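Local structure of glycosyl hydrolase, BNR repeat (Ralstonia eutropha, 3B7F) at residues H180-Y193 with P234-L247. The protein is probably a glycosyl hydrolase with BNR repeats, related to the non-viral sialidases and built as a seven-bladed beta-propeller. Sequence-based numbering, arbitrary orientation.
Sequences HSILVDPRDPKHLY and PHCVVQHPAAPDIL. With EDO (1,2-ethanediol), chain K.
Leu-183 packs its CD2 methyl against Val-237 CG1 (4.2 Å) and Gln-239 CB, while Leu-247 sets CD2 over the centre of the Tyr-193 ring, a CH-pi contact 3.6 Å from the centroid. These branched and aromatic side chains fill the wedge between two neighbouring blades of the seven-bladed beta-propeller, at their first strands, whose segments 180-184 and 234-239 run at 18° to each other. The two strands belong to separate sheets, and side chains and a water make the polar links. Ser-181 is short enough to let its OG accept from Val-237 N (2.9 Å), and the same OG is hydrogen-bonded to His-180 ND1. His-180 NE2 makes a weak, bent bond to Pro-234 O (124°) and is also hydrogen-bonded to Ser-197 OG.

Toward the turns that link the first two strands of each blade, Gln-239, CG anti to the backbone N (chi1 177°) and extended beyond it, spans the gap. Its NE2 donates to Pro-244 O within its own blade and weakly to Asp-185 OD2 across the interface, and OE1 takes a water that also binds Val-184 O. Asp-185 is well suited to organise the turn: Arg-187 NE and NH2 grip its two oxygens side-on by their syn lone pairs, OD1 closes an Asx turn with Arg-187 N, and His-191 ND1 approaches OD2 from the anti side (2.6 Å). Pro-244 CG sits over one face of the guanidinium thus steadied, toward its rim, 3.3 Å from Arg-187 NE. Beyond the proline, Asp-245 binds Arg-261 through OD2; OD1 meets Arg-187 NH1 at the guanidinium edge in a salt bridge with a long, weak hydrogen bond (3.3 Å), and a water also links OD1 to NH2.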
# COMPACT_ATOMS: atom_id res chain seq x y z
N HIS A 180 0.75 -7.92 -2.30
CA HIS A 180 0.47 -6.64 -1.68
C HIS A 180 -1.03 -6.45 -1.59
O HIS A 180 -1.78 -7.38 -1.86
CB HIS A 180 1.17 -5.54 -2.50
CG HIS A 180 0.76 -5.48 -3.94
ND1 HIS A 180 -0.44 -4.93 -4.35
CD2 HIS A 180 1.40 -5.86 -5.07
CE1 HIS A 180 -0.53 -5.01 -5.66
NE2 HIS A 180 0.58 -5.56 -6.13
N SER A 181 -1.45 -5.26 -1.18
CA SER A 181 -2.84 -4.86 -1.14
C SER A 181 -3.78 -5.91 -0.55
O SER A 181 -4.79 -6.26 -1.15
CB SER A 181 -3.27 -4.49 -2.57
OG SER A 181 -2.42 -3.50 -3.09
N ILE A 182 -3.41 -6.40 0.64
CA ILE A 182 -4.20 -7.36 1.38
C ILE A 182 -5.27 -6.54 2.11
O ILE A 182 -4.98 -5.67 2.95
CB ILE A 182 -3.36 -8.23 2.34
CG1 ILE A 182 -2.31 -9.02 1.56
CG2 ILE A 182 -4.27 -9.21 3.11
CD1 ILE A 182 -1.23 -9.64 2.46
N LEU A 183 -6.51 -6.82 1.75
CA LEU A 183 -7.67 -6.09 2.22
C LEU A 183 -8.63 -7.04 2.93
O LEU A 183 -8.99 -8.05 2.36
CB LEU A 183 -8.35 -5.50 0.99
CG LEU A 183 -7.86 -4.25 0.24
CD1 LEU A 183 -6.38 -3.97 0.36
CD2 LEU A 183 -8.38 -4.28 -1.22
N VAL A 184 -9.02 -6.71 4.17
CA VAL A 184 -10.00 -7.46 4.96
C VAL A 184 -11.28 -6.62 5.00
O VAL A 184 -11.26 -5.51 5.51
CB VAL A 184 -9.49 -7.70 6.39
CG1 VAL A 184 -10.58 -8.48 7.25
CG2 VAL A 184 -8.13 -8.42 6.36
N ASP A 185 -12.37 -7.14 4.47
CA ASP A 185 -13.64 -6.40 4.39
C ASP A 185 -14.14 -5.98 5.80
O ASP A 185 -14.22 -6.84 6.67
CB ASP A 185 -14.70 -7.27 3.68
CG ASP A 185 -15.89 -6.48 3.16
OD1 ASP A 185 -16.46 -5.67 3.89
OD2 ASP A 185 -16.28 -6.73 2.01
N PRO A 186 -14.43 -4.67 6.02
CA PRO A 186 -14.93 -4.24 7.34
C PRO A 186 -16.25 -4.89 7.76
O PRO A 186 -16.53 -4.97 8.95
CB PRO A 186 -15.12 -2.72 7.19
CG PRO A 186 -15.17 -2.48 5.72
CD PRO A 186 -14.30 -3.51 5.11
N ARG A 187 -17.05 -5.31 6.79
CA ARG A 187 -18.31 -5.97 7.03
C ARG A 187 -18.21 -7.47 7.27
O ARG A 187 -19.17 -8.04 7.76
CB ARG A 187 -19.22 -5.79 5.82
CG ARG A 187 -19.56 -4.36 5.48
CD ARG A 187 -20.18 -4.31 4.13
NE ARG A 187 -19.24 -4.68 3.08
CZ ARG A 187 -19.51 -4.65 1.78
NH1 ARG A 187 -20.68 -4.22 1.33
NH2 ARG A 187 -18.57 -5.02 0.92
N ASP A 188 -17.09 -8.10 6.92
CA ASP A 188 -16.98 -9.55 7.01
C ASP A 188 -15.52 -10.02 6.98
O ASP A 188 -14.90 -9.92 5.93
CB ASP A 188 -17.74 -10.16 5.82
CG ASP A 188 -17.72 -11.69 5.79
OD1 ASP A 188 -17.20 -12.32 6.74
OD2 ASP A 188 -18.24 -12.27 4.81
N PRO A 189 -14.99 -10.60 8.09
CA PRO A 189 -13.59 -11.08 8.09
C PRO A 189 -13.24 -12.17 7.06
O PRO A 189 -12.05 -12.38 6.77
CB PRO A 189 -13.41 -11.66 9.50
CG PRO A 189 -14.74 -11.89 10.03
CD PRO A 189 -15.64 -10.87 9.39
N LYS A 190 -14.26 -12.87 6.57
CA LYS A 190 -14.11 -13.92 5.57
C LYS A 190 -13.87 -13.38 4.14
O LYS A 190 -13.34 -14.11 3.30
CB LYS A 190 -15.35 -14.84 5.55
CG LYS A 190 -15.67 -15.60 6.85
CD LYS A 190 -16.99 -16.39 6.71
CE LYS A 190 -17.37 -17.19 7.98
N HIS A 191 -14.27 -12.13 3.87
CA HIS A 191 -14.13 -11.53 2.55
C HIS A 191 -12.79 -10.77 2.45
O HIS A 191 -12.60 -9.69 3.06
CB HIS A 191 -15.33 -10.65 2.26
CG HIS A 191 -15.37 -10.09 0.87
ND1 HIS A 191 -15.84 -8.83 0.61
CD2 HIS A 191 -14.98 -10.60 -0.32
CE1 HIS A 191 -15.78 -8.60 -0.69
NE2 HIS A 191 -15.25 -9.65 -1.27
N LEU A 192 -11.89 -11.35 1.67
CA LEU A 192 -10.54 -10.87 1.48
C LEU A 192 -10.23 -10.62 0.03
O LEU A 192 -10.74 -11.33 -0.83
CB LEU A 192 -9.55 -11.94 1.97
CG LEU A 192 -9.70 -12.47 3.40
CD1 LEU A 192 -8.64 -13.53 3.67
CD2 LEU A 192 -9.64 -11.30 4.42
N TYR A 193 -9.39 -9.60 -0.21
CA TYR A 193 -8.84 -9.27 -1.51
C TYR A 193 -7.32 -9.22 -1.35
O TYR A 193 -6.82 -8.89 -0.27
CB TYR A 193 -9.31 -7.91 -2.06
CG TYR A 193 -10.79 -7.74 -2.37
CD1 TYR A 193 -11.37 -8.28 -3.53
CD2 TYR A 193 -11.58 -6.95 -1.55
CE1 TYR A 193 -12.73 -8.07 -3.81
CE2 TYR A 193 -12.91 -6.74 -1.82
CZ TYR A 193 -13.48 -7.30 -2.93
OH TYR A 193 -14.79 -7.02 -3.12
N PRO A 234 -1.41 -5.09 -10.81
CA PRO A 234 -1.87 -4.04 -9.94
C PRO A 234 -0.73 -3.62 -9.07
O PRO A 234 0.09 -4.48 -8.71
CB PRO A 234 -2.93 -4.73 -9.07
CG PRO A 234 -2.55 -6.15 -9.06
CD PRO A 234 -2.06 -6.37 -10.49
N HIS A 235 -0.65 -2.32 -8.79
CA HIS A 235 0.37 -1.75 -7.91
C HIS A 235 -0.15 -1.51 -6.49
O HIS A 235 0.52 -1.80 -5.52
CB HIS A 235 0.96 -0.46 -8.48
CG HIS A 235 1.77 -0.66 -9.72
ND1 HIS A 235 2.11 0.37 -10.57
CD2 HIS A 235 2.28 -1.79 -10.29
CE1 HIS A 235 2.82 -0.10 -11.58
NE2 HIS A 235 2.94 -1.41 -11.43
N CYS A 236 -1.34 -0.93 -6.38
CA CYS A 236 -1.91 -0.61 -5.11
C CYS A 236 -3.41 -0.70 -5.25
O CYS A 236 -3.94 -0.11 -6.17
CB CYS A 236 -1.48 0.79 -4.71
SG CYS A 236 -1.88 1.21 -3.00
N VAL A 237 -4.06 -1.48 -4.39
CA VAL A 237 -5.51 -1.64 -4.38
C VAL A 237 -6.02 -1.18 -3.00
O VAL A 237 -5.36 -1.45 -1.99
CB VAL A 237 -5.98 -3.12 -4.70
CG1 VAL A 237 -7.44 -3.15 -5.15
CG2 VAL A 237 -5.13 -3.79 -5.77
N VAL A 238 -7.17 -0.50 -2.96
CA VAL A 238 -7.83 -0.04 -1.72
C VAL A 238 -9.34 -0.36 -1.78
O VAL A 238 -9.94 -0.39 -2.85
CB VAL A 238 -7.57 1.49 -1.44
CG1 VAL A 238 -6.07 1.78 -1.19
CG2 VAL A 238 -8.05 2.35 -2.58
N GLN A 239 -9.93 -0.67 -0.63
CA GLN A 239 -11.35 -0.90 -0.48
C GLN A 239 -11.80 0.24 0.39
O GLN A 239 -11.21 0.46 1.45
CB GLN A 239 -11.61 -2.24 0.20
CG GLN A 239 -13.10 -2.55 0.48
CD GLN A 239 -13.32 -3.92 1.07
OE1 GLN A 239 -12.45 -4.44 1.77
NE2 GLN A 239 -14.49 -4.50 0.81
N HIS A 240 -12.85 0.96 -0.02
CA HIS A 240 -13.26 2.14 0.73
C HIS A 240 -13.94 1.75 2.05
O HIS A 240 -14.78 0.90 2.05
CB HIS A 240 -14.19 3.04 -0.08
CG HIS A 240 -14.23 4.43 0.46
ND1 HIS A 240 -15.14 4.84 1.41
CD2 HIS A 240 -13.38 5.46 0.28
CE1 HIS A 240 -14.88 6.09 1.75
NE2 HIS A 240 -13.82 6.49 1.07
N PRO A 241 -13.53 2.35 3.19
CA PRO A 241 -14.12 1.92 4.46
C PRO A 241 -15.58 2.34 4.67
O PRO A 241 -16.32 1.65 5.37
CB PRO A 241 -13.19 2.55 5.50
CG PRO A 241 -12.62 3.69 4.84
CD PRO A 241 -12.55 3.43 3.39
N ALA A 242 -15.95 3.48 4.08
CA ALA A 242 -17.32 3.99 4.12
C ALA A 242 -18.29 3.30 3.12
O ALA A 242 -19.46 3.17 3.41
CB ALA A 242 -17.31 5.51 3.88
N ALA A 243 -17.78 2.89 1.96
CA ALA A 243 -18.54 2.21 0.90
C ALA A 243 -17.70 1.01 0.44
O ALA A 243 -17.13 1.04 -0.65
CB ALA A 243 -18.80 3.15 -0.23
N PRO A 244 -17.62 -0.06 1.27
CA PRO A 244 -16.75 -1.24 0.96
C PRO A 244 -17.03 -2.03 -0.35
O PRO A 244 -16.20 -2.86 -0.74
CB PRO A 244 -16.81 -2.10 2.24
CG PRO A 244 -18.01 -1.57 3.03
CD PRO A 244 -18.32 -0.19 2.57
N ASP A 245 -18.16 -1.76 -1.02
CA ASP A 245 -18.37 -2.27 -2.39
C ASP A 245 -17.44 -1.60 -3.40
O ASP A 245 -17.17 -2.18 -4.46
CB ASP A 245 -19.79 -2.04 -2.87
CG ASP A 245 -20.81 -2.89 -2.13
OD1 ASP A 245 -20.60 -4.12 -1.98
OD2 ASP A 245 -21.84 -2.31 -1.74
N ILE A 246 -16.96 -0.40 -3.08
CA ILE A 246 -16.09 0.36 -3.99
C ILE A 246 -14.60 0.10 -3.73
O ILE A 246 -14.11 0.28 -2.61
CB ILE A 246 -16.38 1.89 -3.90
CG1 ILE A 246 -17.89 2.18 -3.87
CG2 ILE A 246 -15.67 2.65 -5.05
CD1 ILE A 246 -18.74 1.50 -4.98
N LEU A 247 -13.91 -0.35 -4.78
CA LEU A 247 -12.47 -0.59 -4.79
C LEU A 247 -11.83 0.32 -5.84
O LEU A 247 -12.43 0.60 -6.87
CB LEU A 247 -12.12 -2.05 -5.11
CG LEU A 247 -12.24 -3.11 -4.00
CD1 LEU A 247 -13.60 -3.11 -3.37
CD2 LEU A 247 -11.93 -4.49 -4.56
C1 EDO K . -7.90 -1.94 4.65
O1 EDO K . -8.59 -2.09 3.38
C2 EDO K . -7.27 -3.26 5.11
O2 EDO K . -8.25 -4.30 5.31
O HOH W 1 -10.97 -3.25 3.60
O HOH W 2 -18.99 -6.01 -2.13
O HOH W 3 -16.25 -5.28 -1.76